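Local coordinates for sporozoite microneme protein essential for cell traversal (Plasmodium berghei, PDB 4U5A) that is needed by Plasmodium sporozoites for traversal of host cells, probably acting as a four-helix-bundle protein released from micronemes, at residues K16-F21 with I71-I76; T31-F36 with K56-P61; E62-I67 with N184-I189; S121-K126 with N172-I177. One frame throughout, in Å; residues are numbered along the deposited sequence.

Contact 1 of 4, residues K16-F21 with I71-I76; sequences KLSDDF and ILRSFI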
loop_
_atom_site.group_PDB
_atom_site.type_symbol
_atom_site.label_atom_id
_atom_site.label_comp_id
_atom_site.label_asym_id
_atom_site.label_seq_id
_atom_site.Cartn_x
_atom_site.Cartn_y
_atom_site.Cartn_z
ATOM N N LYS A 16 4.075 -7.085 -20.604
ATOM C CA LYS A 16 3.218 -5.932 -20.343
ATOM C C LYS A 16 2.511 -6.067 -18.999
ATOM O O LYS A 16 2.354 -5.081 -18.277
ATOM C CB LYS A 16 2.202 -5.748 -21.461
ATOM N N LEU A 17 2.077 -7.282 -18.665
ATOM C CA LEU A 17 1.508 -7.522 -17.336
ATOM C C LEU A 17 2.503 -7.116 -16.247
ATOM O O LEU A 17 2.164 -6.358 -15.318
ATOM C CB LEU A 17 1.100 -8.988 -17.175
ATOM C CG LEU A 17 -0.167 -9.418 -17.918
ATOM C CD1 LEU A 17 -0.358 -10.924 -17.860
ATOM C CD2 LEU A 17 -1.373 -8.713 -17.322
ATOM N N SER A 18 3.738 -7.595 -16.381
ATOM C CA SER A 18 4.773 -7.283 -15.403
ATOM C C SER A 18 5.025 -5.778 -15.292
ATOM O O SER A 18 5.051 -5.220 -14.186
ATOM C CB SER A 18 6.079 -7.995 -15.762
ATOM O OG SER A 18 5.967 -9.395 -15.591
ATOM N N ASP A 19 5.181 -5.126 -16.440
ATOM C CA ASP A 19 5.497 -3.702 -16.474
ATOM C C ASP A 19 4.373 -2.829 -15.901
ATOM O O ASP A 19 4.632 -1.894 -15.130
ATOM C CB ASP A 19 5.825 -3.278 -17.907
ATOM C CG ASP A 19 7.112 -3.906 -18.417
ATOM O OD1 ASP A 19 7.999 -4.198 -17.589
ATOM O OD2 ASP A 19 7.239 -4.111 -19.643
ATOM N N ASP A 20 3.133 -3.137 -16.274
ATOM C CA ASP A 20 1.977 -2.421 -15.745
ATOM C C ASP A 20 1.896 -2.571 -14.234
ATOM O O ASP A 20 1.707 -1.586 -13.508
ATOM C CB ASP A 20 0.678 -2.921 -16.382
ATOM C CG ASP A 20 0.509 -2.454 -17.815
ATOM O OD1 ASP A 20 1.411 -1.758 -18.331
ATOM O OD2 ASP A 20 -0.530 -2.786 -18.424
ATOM N N PHE A 21 2.048 -3.807 -13.763
ATOM C CA PHE A 21 1.999 -4.058 -12.329
ATOM C C PHE A 21 3.074 -3.242 -11.616
ATOM O O PHE A 21 2.817 -2.633 -10.577
ATOM C CB PHE A 21 2.168 -5.545 -12.029
ATOM C CG PHE A 21 1.948 -5.897 -10.587
ATOM C CD1 PHE A 21 0.671 -5.887 -10.049
ATOM C CD2 PHE A 21 3.017 -6.232 -9.766
ATOM C CE1 PHE A 21 0.457 -6.207 -8.724
ATOM C CE2 PHE A 21 2.811 -6.556 -8.436
ATOM C CZ PHE A 21 1.528 -6.543 -7.914
ATOM N N ILE A 71 7.853 -10.420 -6.739
ATOM C CA ILE A 71 7.253 -11.750 -6.703
ATOM C C ILE A 71 6.389 -11.983 -7.936
ATOM O O ILE A 71 6.429 -13.059 -8.543
ATOM C CB ILE A 71 6.421 -11.972 -5.417
ATOM C CG1 ILE A 71 7.349 -12.222 -4.224
ATOM C CG2 ILE A 71 5.498 -13.170 -5.561
ATOM C CD1 ILE A 71 6.618 -12.468 -2.917
ATOM N N LEU A 72 5.631 -10.966 -8.331
ATOM C CA LEU A 72 4.768 -11.114 -9.492
ATOM C C LEU A 72 5.597 -11.197 -10.766
ATOM O O LEU A 72 5.312 -12.007 -11.645
ATOM C CB LEU A 72 3.791 -9.950 -9.613
ATOM C CG LEU A 72 2.820 -10.221 -10.768
ATOM C CD1 LEU A 72 1.479 -10.726 -10.243
ATOM C CD2 LEU A 72 2.660 -9.041 -11.710
ATOM N N ARG A 73 6.628 -10.363 -10.858
ATOM C CA ARG A 73 7.488 -10.350 -12.032
ATOM C C ARG A 73 8.228 -11.671 -12.163
ATOM O O ARG A 73 8.395 -12.192 -13.264
ATOM C CB ARG A 73 8.488 -9.195 -11.963
ATOM C CG ARG A 73 9.309 -9.024 -13.233
ATOM C CD ARG A 73 10.125 -7.739 -13.230
ATOM N NE ARG A 73 9.284 -6.555 -13.394
ATOM C CZ ARG A 73 8.876 -6.085 -14.569
ATOM N NH1 ARG A 73 9.219 -6.706 -15.690
ATOM N NH2 ARG A 73 8.114 -4.999 -14.623
ATOM N N SER A 74 8.646 -12.225 -11.031
ATOM C CA SER A 74 9.332 -13.510 -11.031
ATOM C C SER A 74 8.381 -14.619 -11.452
ATOM O O SER A 74 8.779 -15.553 -12.147
ATOM C CB SER A 74 9.921 -13.814 -9.651
ATOM O OG SER A 74 11.179 -13.184 -9.469
ATOM N N PHE A 75 7.121 -14.508 -11.046
ATOM C CA PHE A 75 6.132 -15.518 -11.402
ATOM C C PHE A 75 5.867 -15.552 -12.900
ATOM O O PHE A 75 5.838 -16.623 -13.509
ATOM C CB PHE A 75 4.818 -15.275 -10.666
ATOM C CG PHE A 75 3.714 -16.193 -11.099
ATOM C CD1 PHE A 75 3.617 -17.475 -10.580
ATOM C CD2 PHE A 75 2.785 -15.783 -12.047
ATOM C CE1 PHE A 75 2.605 -18.328 -10.983
ATOM C CE2 PHE A 75 1.773 -16.630 -12.458
ATOM C CZ PHE A 75 1.681 -17.905 -11.925
ATOM N N ILE A 76 5.664 -14.377 -13.484
ATOM C CA ILE A 76 5.386 -14.250 -14.910
ATOM C C ILE A 76 6.545 -14.781 -15.761
ATOM O O ILE A 76 6.319 -15.459 -16.764
ATOM C CB ILE A 76 5.066 -12.792 -15.277
ATOM C CG1 ILE A 76 3.746 -12.377 -14.622
ATOM C CG2 ILE A 76 4.981 -12.617 -16.784
ATOM C CD1 ILE A 76 3.241 -11.027 -15.054
#
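Arg-73 reaches from helix 59-84 to helix 10-39 and makes the polar link between 16-21 and 71-76. Arg-73 NH2 donates to Asp-19 OD1 at 3.1 Å with an N-H...O angle of 155°; OD1 lies near the guanidinium plane and accepts through its anti lone pair. This salt bridge is supplemented by a weak bond from NH1 to the same oxygen. Ser-18 CB sits over one guanidinium face, 3.4 Å from Arg-73 NH1 and toward the rim. The arginine chain, extended through chi2, bends at chi3 (-72°), and NH2 also bonds Ser-22 OG; that hydroxyl in turn pairs with Ser-18 O. Beneath these polar groups the contact is largely apolar: Leu-72 CD2 lies 3.4 Å from Phe-21 CG, with Leu-72 CG over the outer part of one ring face, and Ile-76 CD1 approaches Leu-17 CB at 3.6 Å and lies against Ser-18 OG. The axes run antiparallel (177°) and 9.4 Å apart; the closest CA pair is Ser-18 CA to Arg-73 CA, 5.3 Å, consistent with the small serine side chain. Within the four-helix bundle, Leu-17, Phe-21 and Leu-72 continue onto helix 88-126, while Ile-71 and Phe-75 rest on helix 167-197.

Contact 2 of 4, residues T31-F36 with K56-P61; sequences TIKDLF and KYSFVP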
loop_
_atom_site.group_PDB
_atom_site.type_symbol
_atom_site.label_atom_id
_atom_site.label_comp_id
_atom_site.label_asym_id
_atom_site.label_seq_id
_atom_site.Cartn_x
_atom_site.Cartn_y
_atom_site.Cartn_z
ATOM N N THR A 31 2.471 7.191 -3.246
ATOM C CA THR A 31 1.353 7.622 -2.407
ATOM C C THR A 31 1.679 7.473 -0.915
ATOM O O THR A 31 1.495 8.412 -0.128
ATOM C CB THR A 31 0.068 6.838 -2.735
ATOM O OG1 THR A 31 -0.283 7.041 -4.110
ATOM C CG2 THR A 31 -1.077 7.300 -1.848
ATOM N N ILE A 32 2.162 6.292 -0.530
ATOM C CA ILE A 32 2.499 6.027 0.872
ATOM C C ILE A 32 3.659 6.917 1.345
ATOM O O ILE A 32 3.664 7.422 2.484
ATOM C CB ILE A 32 2.841 4.543 1.089
ATOM C CG1 ILE A 32 1.674 3.666 0.625
ATOM C CG2 ILE A 32 3.157 4.270 2.550
ATOM C CD1 ILE A 32 1.923 2.177 0.774
ATOM N N LYS A 33 4.640 7.116 0.470
ATOM C CA LYS A 33 5.729 8.030 0.778
ATOM C C LYS A 33 5.162 9.415 1.053
ATOM O O LYS A 33 5.606 10.089 1.971
ATOM C CB LYS A 33 6.759 8.087 -0.353
ATOM C CG LYS A 33 8.007 8.872 0.022
ATOM C CD LYS A 33 8.666 8.296 1.271
ATOM C CE LYS A 33 9.919 9.072 1.658
ATOM N NZ LYS A 33 10.906 9.162 0.547
ATOM N N ASP A 34 4.181 9.832 0.251
ATOM C CA ASP A 34 3.490 11.103 0.469
ATOM C C ASP A 34 2.794 11.136 1.825
ATOM O O ASP A 34 2.750 12.180 2.471
ATOM C CB ASP A 34 2.469 11.372 -0.637
ATOM C CG ASP A 34 3.113 11.821 -1.929
ATOM O OD1 ASP A 34 4.315 12.163 -1.904
ATOM O OD2 ASP A 34 2.415 11.833 -2.967
ATOM N N LEU A 35 2.249 9.998 2.251
ATOM C CA LEU A 35 1.671 9.913 3.590
ATOM C C LEU A 35 2.729 10.284 4.618
ATOM O O LEU A 35 2.546 11.211 5.423
ATOM C CB LEU A 35 1.135 8.508 3.881
ATOM C CG LEU A 35 -0.178 8.065 3.235
ATOM C CD1 LEU A 35 -0.558 6.671 3.714
ATOM C CD2 LEU A 35 -1.290 9.055 3.529
ATOM N N PHE A 36 3.852 9.572 4.569
ATOM C CA PHE A 36 4.929 9.816 5.525
ATOM C C PHE A 36 5.493 11.242 5.462
ATOM O O PHE A 36 5.769 11.841 6.496
ATOM C CB PHE A 36 6.053 8.801 5.315
ATOM C CG PHE A 36 5.831 7.504 6.035
ATOM C CD1 PHE A 36 6.190 7.367 7.366
ATOM C CD2 PHE A 36 5.257 6.422 5.385
ATOM C CE1 PHE A 36 5.988 6.177 8.036
ATOM C CE2 PHE A 36 5.050 5.226 6.047
ATOM C CZ PHE A 36 5.415 5.103 7.377
ATOM N N LYS A 56 12.773 6.795 8.978
ATOM C CA LYS A 56 13.204 5.416 9.166
ATOM C C LYS A 56 12.016 4.481 8.956
ATOM O O LYS A 56 12.119 3.489 8.234
ATOM C CB LYS A 56 13.810 5.221 10.549
ATOM N N TYR A 57 10.898 4.799 9.609
ATOM C CA TYR A 57 9.678 3.995 9.508
ATOM C C TYR A 57 9.199 3.808 8.068
ATOM O O TYR A 57 8.613 2.783 7.729
ATOM C CB TYR A 57 8.554 4.631 10.331
ATOM C CG TYR A 57 8.570 4.261 11.796
ATOM C CD1 TYR A 57 9.501 3.362 12.300
ATOM C CD2 TYR A 57 7.649 4.808 12.676
ATOM C CE1 TYR A 57 9.514 3.023 13.643
ATOM C CE2 TYR A 57 7.656 4.472 14.015
ATOM C CZ TYR A 57 8.586 3.583 14.494
ATOM O OH TYR A 57 8.585 3.257 15.831
ATOM N N SER A 58 9.441 4.809 7.229
ATOM C CA SER A 58 8.918 4.814 5.866
ATOM C C SER A 58 9.627 3.848 4.918
ATOM O O SER A 58 9.176 3.639 3.793
ATOM C CB SER A 58 8.995 6.228 5.289
ATOM O OG SER A 58 10.340 6.663 5.200
ATOM N N PHE A 59 10.727 3.255 5.367
ATOM C CA PHE A 59 11.529 2.405 4.490
ATOM C C PHE A 59 10.977 0.990 4.386
ATOM O O PHE A 59 11.147 0.325 3.362
ATOM C CB PHE A 59 12.983 2.372 4.968
ATOM C CG PHE A 59 13.737 3.646 4.699
ATOM C CD1 PHE A 59 13.327 4.509 3.692
ATOM C CD2 PHE A 59 14.857 3.978 5.447
ATOM C CE1 PHE A 59 14.017 5.684 3.439
ATOM C CE2 PHE A 59 15.551 5.150 5.199
ATOM C CZ PHE A 59 15.131 6.004 4.193
ATOM N N VAL A 60 10.316 0.529 5.439
ATOM C CA VAL A 60 9.790 -0.831 5.458
ATOM C C VAL A 60 8.600 -1.031 4.497
ATOM O O VAL A 60 8.575 -2.024 3.772
ATOM C CB VAL A 60 9.393 -1.255 6.892
ATOM C CG1 VAL A 60 8.927 -2.702 6.923
ATOM C CG2 VAL A 60 10.568 -1.074 7.828
ATOM N N PRO A 61 7.622 -0.098 4.474
ATOM C CA PRO A 61 6.527 -0.306 3.520
ATOM C C PRO A 61 6.998 -0.340 2.069
ATOM O O PRO A 61 6.411 -1.069 1.271
ATOM C CB PRO A 61 5.613 0.902 3.764
ATOM C CG PRO A 61 5.872 1.281 5.167
ATOM C CD PRO A 61 7.338 1.043 5.365
#
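The tight part of the contact between 31-36 and 56-61 is the face of the Phe-36 ring. Ser-58 CB lies 3.7 Å from the ring centroid of Phe-36 and 18° off its normal, which defines a CH-pi contact, displaced toward the CG side of the ring (Ser-58 CB to Phe-36 CG, 3.5 Å). Two further groups meet the ring obliquely: Tyr-57 CB comes 3.8 Å from Phe-36 CE1, and Pro-61 CG stands 4.1 Å from Phe-36 CE2. Packing loosens away from this ring. Ile-32 CG2 only brushes Pro-61 CB at 4.3 Å, and on the flank of the partly exposed Lys-33 the chain, bent at chi2, brings Lys-33 CE no nearer than 4.3 Å to Ser-58 OG. The bend where helix 49-57 gives way to helix 59-84 thus seats itself on helix 10-39 chiefly through Phe-36, joining two long helices of the four-helix bundle. Tyr-57 meanwhile looks to helix 167-197, its ring stacked with Tyr-178 and its carbonyl O bonded to the Tyr-178 OH. Ser-58 OG occupies the crowded position between backbone N and carbonyl carbon (chi1 63°). With OG bonded to Ser-55 O, the serine presents CB to the ring; as no hydrogen bond crosses between the segments, the attraction is probably mostly dispersion and CH-pi.

Contact 3 of 4, residues E62-I67 with N184-I189; sequences EEKLNI and NLTDLI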
loop_
_atom_site.group_PDB
_atom_site.type_symbol
_atom_site.label_atom_id
_atom_site.label_comp_id
_atom_site.label_asym_id
_atom_site.label_seq_id
_atom_site.Cartn_x
_atom_site.Cartn_y
_atom_site.Cartn_z
ATOM N N GLU A 62 8.045 0.414 1.740
ATOM C CA GLU A 62 8.589 0.408 0.383
ATOM C C GLU A 62 9.188 -0.950 0.067
ATOM O O GLU A 62 9.062 -1.449 -1.049
ATOM C CB GLU A 62 9.647 1.509 0.196
ATOM C CG GLU A 62 10.146 1.623 -1.248
ATOM C CD GLU A 62 11.226 2.662 -1.444
ATOM O OE1 GLU A 62 11.607 3.323 -0.454
ATOM O OE2 GLU A 62 11.691 2.825 -2.595
ATOM N N GLU A 63 9.830 -1.550 1.062
ATOM C CA GLU A 63 10.418 -2.862 0.884
ATOM C C GLU A 63 9.354 -3.918 0.613
ATOM O O GLU A 63 9.541 -4.786 -0.239
ATOM C CB GLU A 63 11.254 -3.247 2.105
ATOM C CG GLU A 63 12.514 -2.401 2.290
ATOM C CD GLU A 63 13.281 -2.754 3.554
ATOM O OE1 GLU A 63 12.646 -3.222 4.522
ATOM O OE2 GLU A 63 14.517 -2.568 3.575
ATOM N N LYS A 64 8.233 -3.822 1.318
ATOM C CA LYS A 64 7.141 -4.773 1.156
ATOM C C LYS A 64 6.515 -4.684 -0.231
ATOM O O LYS A 64 6.104 -5.691 -0.802
ATOM C CB LYS A 64 6.072 -4.539 2.223
ATOM C CG LYS A 64 6.535 -4.781 3.649
ATOM C CD LYS A 64 6.782 -6.262 3.890
ATOM C CE LYS A 64 7.313 -6.524 5.289
ATOM N NZ LYS A 64 7.501 -7.981 5.523
ATOM N N LEU A 65 6.450 -3.475 -0.770
ATOM C CA LEU A 65 5.866 -3.272 -2.085
ATOM C C LEU A 65 6.856 -3.691 -3.169
ATOM O O LEU A 65 6.460 -4.110 -4.255
ATOM C CB LEU A 65 5.441 -1.810 -2.259
ATOM C CG LEU A 65 4.288 -1.390 -1.338
ATOM C CD1 LEU A 65 3.826 0.026 -1.616
ATOM C CD2 LEU A 65 3.126 -2.355 -1.451
ATOM N N ASN A 66 8.147 -3.593 -2.868
ATOM C CA ASN A 66 9.167 -4.068 -3.792
ATOM C C ASN A 66 9.143 -5.592 -3.868
ATOM O O ASN A 66 9.462 -6.180 -4.900
ATOM C CB ASN A 66 10.552 -3.574 -3.366
ATOM C CG ASN A 66 10.804 -2.121 -3.751
ATOM O OD1 ASN A 66 10.134 -1.567 -4.623
ATOM N ND2 ASN A 66 11.781 -1.501 -3.097
ATOM N N ILE A 67 8.737 -6.225 -2.770
ATOM C CA ILE A 67 8.589 -7.675 -2.717
ATOM C C ILE A 67 7.419 -8.131 -3.588
ATOM O O ILE A 67 7.558 -9.041 -4.404
ATOM C CB ILE A 67 8.369 -8.155 -1.261
ATOM C CG1 ILE A 67 9.615 -7.888 -0.412
ATOM C CG2 ILE A 67 8.005 -9.632 -1.221
ATOM C CD1 ILE A 67 9.481 -8.333 1.026
ATOM N N ASN A 184 -0.407 -5.913 7.855
ATOM C CA ASN A 184 -1.333 -6.027 6.729
ATOM C C ASN A 184 -0.600 -6.200 5.402
ATOM O O ASN A 184 -1.060 -6.926 4.523
ATOM C CB ASN A 184 -2.253 -4.802 6.653
ATOM C CG ASN A 184 -3.403 -4.870 7.638
ATOM O OD1 ASN A 184 -3.937 -5.944 7.913
ATOM N ND2 ASN A 184 -3.790 -3.720 8.176
ATOM N N LEU A 185 0.543 -5.533 5.265
ATOM C CA LEU A 185 1.367 -5.659 4.067
ATOM C C LEU A 185 2.016 -7.036 4.006
ATOM O O LEU A 185 2.208 -7.598 2.927
ATOM C CB LEU A 185 2.436 -4.563 4.033
ATOM C CG LEU A 185 1.947 -3.128 3.814
ATOM C CD1 LEU A 185 3.087 -2.133 3.951
ATOM C CD2 LEU A 185 1.298 -3.004 2.446
ATOM N N THR A 186 2.336 -7.581 5.174
ATOM C CA THR A 186 2.983 -8.882 5.266
ATOM C C THR A 186 2.027 -10.015 4.906
ATOM O O THR A 186 2.401 -10.963 4.216
ATOM C CB THR A 186 3.540 -9.110 6.684
ATOM O OG1 THR A 186 4.573 -8.153 6.942
ATOM C CG2 THR A 186 4.121 -10.503 6.825
ATOM N N ASP A 187 0.787 -9.902 5.367
ATOM C CA ASP A 187 -0.237 -10.897 5.073
ATOM C C ASP A 187 -0.713 -10.800 3.625
ATOM O O ASP A 187 -1.162 -11.788 3.044
ATOM C CB ASP A 187 -1.412 -10.748 6.040
ATOM C CG ASP A 187 -1.016 -11.029 7.479
ATOM O OD1 ASP A 187 0.096 -11.556 7.697
ATOM O OD2 ASP A 187 -1.811 -10.716 8.390
ATOM N N LEU A 188 -0.602 -9.607 3.048
ATOM C CA LEU A 188 -0.962 -9.391 1.652
ATOM C C LEU A 188 0.024 -10.112 0.744
ATOM O O LEU A 188 -0.359 -10.712 -0.260
ATOM C CB LEU A 188 -0.988 -7.897 1.332
ATOM C CG LEU A 188 -1.674 -7.473 0.033
ATOM C CD1 LEU A 188 -3.058 -8.087 -0.070
ATOM C CD2 LEU A 188 -1.761 -5.959 -0.037
ATOM N N ILE A 189 1.296 -10.052 1.121
ATOM C CA ILE A 189 2.351 -10.782 0.431
ATOM C C ILE A 189 2.061 -12.277 0.520
ATOM O O ILE A 189 2.295 -13.026 -0.430
ATOM C CB ILE A 189 3.740 -10.461 1.027
ATOM C CG1 ILE A 189 4.164 -9.037 0.654
ATOM C CG2 ILE A 189 4.787 -11.470 0.572
ATOM C CD1 ILE A 189 5.489 -8.614 1.264
#
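No ring or other flat side chain carries the contact between 62-67 and 184-189; the flat group that meets it is the peptide after Lys-64, whose carbonyl O lies 3.6 Å from Ile-189 CD1. That methyl is the hub of the apolar part. Ile-189 CD1 also meets Ile-67 CG2 at 3.7 Å and Lys-64 CD at 3.8 Å, each side chain crossing Ile-189 at about a right angle. Ile-189 has CG1 anti to its carbonyl carbon and an extended chi2 (177°), which carries CD1 out to the facing helix. One turn earlier, Leu-185 CB packs against Lys-64 CB at 4.1 Å, and Leu-65 CD2 reaches Leu-185 CD2 at 4.4 Å. The axes are nearly parallel (9°) and 10.0 Å apart, as befits the second and fourth long helices, 59-84 and 167-197, of a four-helix bundle whose long helices alternate in direction. Toward the bundle interior, Leu-65 continues onto helix 10-39 and Leu-109, and Leu-185 onto Leu-112 of helix 88-126. On the outer flank the lysine chain bends at chi2 (-69°) and then runs extended, bringing Lys-64 NZ within 3.3 Å of Thr-186 OG1 in a weak hydrogen bond. The threonine hydroxyl also bonds Ile-182 O, one turn back in its own helix.

Contact 4 of 4, residues S121-K126 with N172-I177; sequences SHIILK and NFITPI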
loop_
_atom_site.group_PDB
_atom_site.type_symbol
_atom_site.label_atom_id
_atom_site.label_comp_id
_atom_site.label_asym_id
_atom_site.label_seq_id
_atom_site.Cartn_x
_atom_site.Cartn_y
_atom_site.Cartn_z
ATOM N N SER A 121 -4.053 11.498 9.373
ATOM C CA SER A 121 -4.789 12.643 9.898
ATOM C C SER A 121 -4.855 12.585 11.422
ATOM O O SER A 121 -4.644 13.592 12.107
ATOM C CB SER A 121 -6.200 12.703 9.308
ATOM O OG SER A 121 -6.166 12.977 7.916
ATOM N N HIS A 122 -5.140 11.394 11.940
ATOM C CA HIS A 122 -5.210 11.170 13.379
ATOM C C HIS A 122 -3.883 11.524 14.062
ATOM O O HIS A 122 -3.867 12.170 15.120
ATOM C CB HIS A 122 -5.589 9.713 13.657
ATOM C CG HIS A 122 -6.022 9.453 15.065
ATOM N ND1 HIS A 122 -6.168 10.455 16.002
ATOM C CD2 HIS A 122 -6.345 8.300 15.701
ATOM C CE1 HIS A 122 -6.558 9.933 17.149
ATOM N NE2 HIS A 122 -6.674 8.624 16.993
ATOM N N ILE A 123 -2.775 11.106 13.452
ATOM C CA ILE A 123 -1.450 11.385 14.001
ATOM C C ILE A 123 -1.142 12.884 13.994
ATOM O O ILE A 123 -0.682 13.432 15.000
ATOM C CB ILE A 123 -0.342 10.635 13.225
ATOM C CG1 ILE A 123 -0.434 9.125 13.479
ATOM C CG2 ILE A 123 1.036 11.142 13.623
ATOM C CD1 ILE A 123 0.470 8.294 12.585
ATOM N N ILE A 124 -1.390 13.540 12.862
ATOM C CA ILE A 124 -1.154 14.980 12.753
ATOM C C ILE A 124 -1.967 15.742 13.795
ATOM O O ILE A 124 -1.450 16.650 14.439
ATOM C CB ILE A 124 -1.477 15.519 11.340
ATOM C CG1 ILE A 124 -0.342 15.175 10.369
ATOM C CG2 ILE A 124 -1.635 17.024 11.364
ATOM C CD1 ILE A 124 -0.569 15.654 8.940
ATOM N N LEU A 125 -3.227 15.359 13.977
ATOM C CA LEU A 125 -4.059 16.021 14.975
ATOM C C LEU A 125 -3.557 15.798 16.403
ATOM O O LEU A 125 -3.371 16.760 17.153
ATOM C CB LEU A 125 -5.511 15.552 14.864
ATOM C CG LEU A 125 -6.310 16.117 13.690
ATOM C CD1 LEU A 125 -7.781 15.739 13.789
ATOM C CD2 LEU A 125 -6.149 17.624 13.642
ATOM N N LYS A 126 -3.340 14.540 16.782
ATOM C CA LYS A 126 -3.014 14.224 18.173
ATOM C C LYS A 126 -1.690 14.836 18.639
ATOM O O LYS A 126 -1.549 15.188 19.811
ATOM C CB LYS A 126 -2.995 12.708 18.393
ATOM C CG LYS A 126 -2.796 12.305 19.854
ATOM C CD LYS A 126 -3.004 10.812 20.062
ATOM C CE LYS A 126 -2.968 10.434 21.539
ATOM N NZ LYS A 126 -1.630 10.630 22.160
ATOM N N ASN A 172 4.661 5.454 21.644
ATOM C CA ASN A 172 3.591 4.660 22.234
ATOM C C ASN A 172 2.292 4.735 21.435
ATOM O O ASN A 172 1.487 3.804 21.462
ATOM C CB ASN A 172 3.339 5.112 23.678
ATOM C CG ASN A 172 2.058 4.538 24.258
ATOM O OD1 ASN A 172 1.853 3.322 24.267
ATOM N ND2 ASN A 172 1.178 5.415 24.732
ATOM N N PHE A 173 2.103 5.821 20.692
ATOM C CA PHE A 173 0.873 5.978 19.925
ATOM C C PHE A 173 0.952 5.390 18.520
ATOM O O PHE A 173 0.014 4.737 18.064
ATOM C CB PHE A 173 0.477 7.449 19.830
ATOM C CG PHE A 173 -0.756 7.686 19.006
ATOM C CD1 PHE A 173 -1.989 7.221 19.437
ATOM C CD2 PHE A 173 -0.686 8.369 17.803
ATOM C CE1 PHE A 173 -3.130 7.432 18.685
ATOM C CE2 PHE A 173 -1.822 8.588 17.046
ATOM C CZ PHE A 173 -3.047 8.118 17.488
ATOM N N ILE A 174 2.063 5.623 17.828
ATOM C CA ILE A 174 2.159 5.190 16.441
ATOM C C ILE A 174 2.654 3.752 16.313
ATOM O O ILE A 174 2.565 3.165 15.236
ATOM C CB ILE A 174 3.084 6.112 15.611
ATOM C CG1 ILE A 174 4.541 5.950 16.044
ATOM C CG2 ILE A 174 2.641 7.565 15.717
ATOM C CD1 ILE A 174 5.498 6.772 15.216
ATOM N N THR A 175 3.176 3.181 17.397
ATOM C CA THR A 175 3.657 1.800 17.330
ATOM C C THR A 175 2.536 0.794 16.995
ATOM O O THR A 175 2.725 -0.057 16.125
ATOM C CB THR A 175 4.365 1.374 18.644
ATOM O OG1 THR A 175 5.615 2.066 18.762
ATOM C CG2 THR A 175 4.628 -0.122 18.657
ATOM N N PRO A 176 1.366 0.882 17.664
ATOM C CA PRO A 176 0.338 -0.079 17.239
ATOM C C PRO A 176 -0.154 0.155 15.813
ATOM O O PRO A 176 -0.392 -0.807 15.084
ATOM C CB PRO A 176 -0.807 0.158 18.229
ATOM C CG PRO A 176 -0.202 0.827 19.395
ATOM C CD PRO A 176 0.987 1.590 18.902
ATOM N N ILE A 177 -0.286 1.421 15.426
ATOM C CA ILE A 177 -0.766 1.781 14.096
ATOM C C ILE A 177 0.197 1.316 13.006
ATOM O O ILE A 177 -0.213 0.698 12.023
ATOM C CB ILE A 177 -0.989 3.309 13.984
ATOM C CG1 ILE A 177 -2.113 3.747 14.927
ATOM C CG2 ILE A 177 -1.322 3.713 12.556
ATOM C CD1 ILE A 177 -2.337 5.244 14.971
#
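Lys-126 NZ is the polar atom best engaged in the contact of 121-126 with 172-177: one hydrogen bond to a residue adjoining the two segments holds it, and a looser, off-centre cation-pi contact with Phe-173 adds to it. Lys-126 NZ stands 4.8 Å from the Phe-173 ring centroid, 29° off the normal. The aliphatic chain is better placed: Lys-126 CD sits over the middle of the same face, 3.6 Å from the Phe-173 centroid. At its edge the phenylalanine meets His-122 in a T-shaped pair, centroids 5.1 Å apart and planes at 83°, with Phe-173 CZ over the centre of the imidazole, 3.7 Å from His-122 NE2. Ile-123 CG1 lies 3.9 Å from Phe-173 CE2, while Ile-123 CD1 touches Ile-174 CG2. Phe-173, with CG anti to its backbone N, is thus bordered by three residues of one helical face. The axes are antiparallel (176°) and widely spaced at 11.4 Å; helix 167-197 is kinked here, the Pro-176 nitrogen having no bond to the preceding turn. The contact joins the C-terminal end of helix 88-126 to helix 167-197 at one end of the four-helix bundle, with helix 148-155 beside His-122 (at Leu-154) and helix 49-57 beside Ile-174 (at Leu-54 and Tyr-57).

The contacts are spread along an elongated bundle in the order 1, 3, 2, 4, with contacts 1 and 4 on opposite sides of the chain's centre, 35 Å apart between centres. Helix 59-84 serves contacts 1, 2 and 3; helix 10-39 joins 1 to 2, and helix 167-197 joins 3 to 4. Contact 3 touches contact 1 through Ile-71 with Ile-189, and contact 2, about 12 Å away by centres, through Ile-32 with Leu-65 and Pro-61 with Leu-185. Contact 2 reaches contact 4 through Tyr-57 with Ile-174. In sequence, contact 2 falls between the halves of contact 1, and contact 4 between those of contact 3; the segments of contacts 1 and 3 alternate, so the second long helix is joined both to the first and to the last.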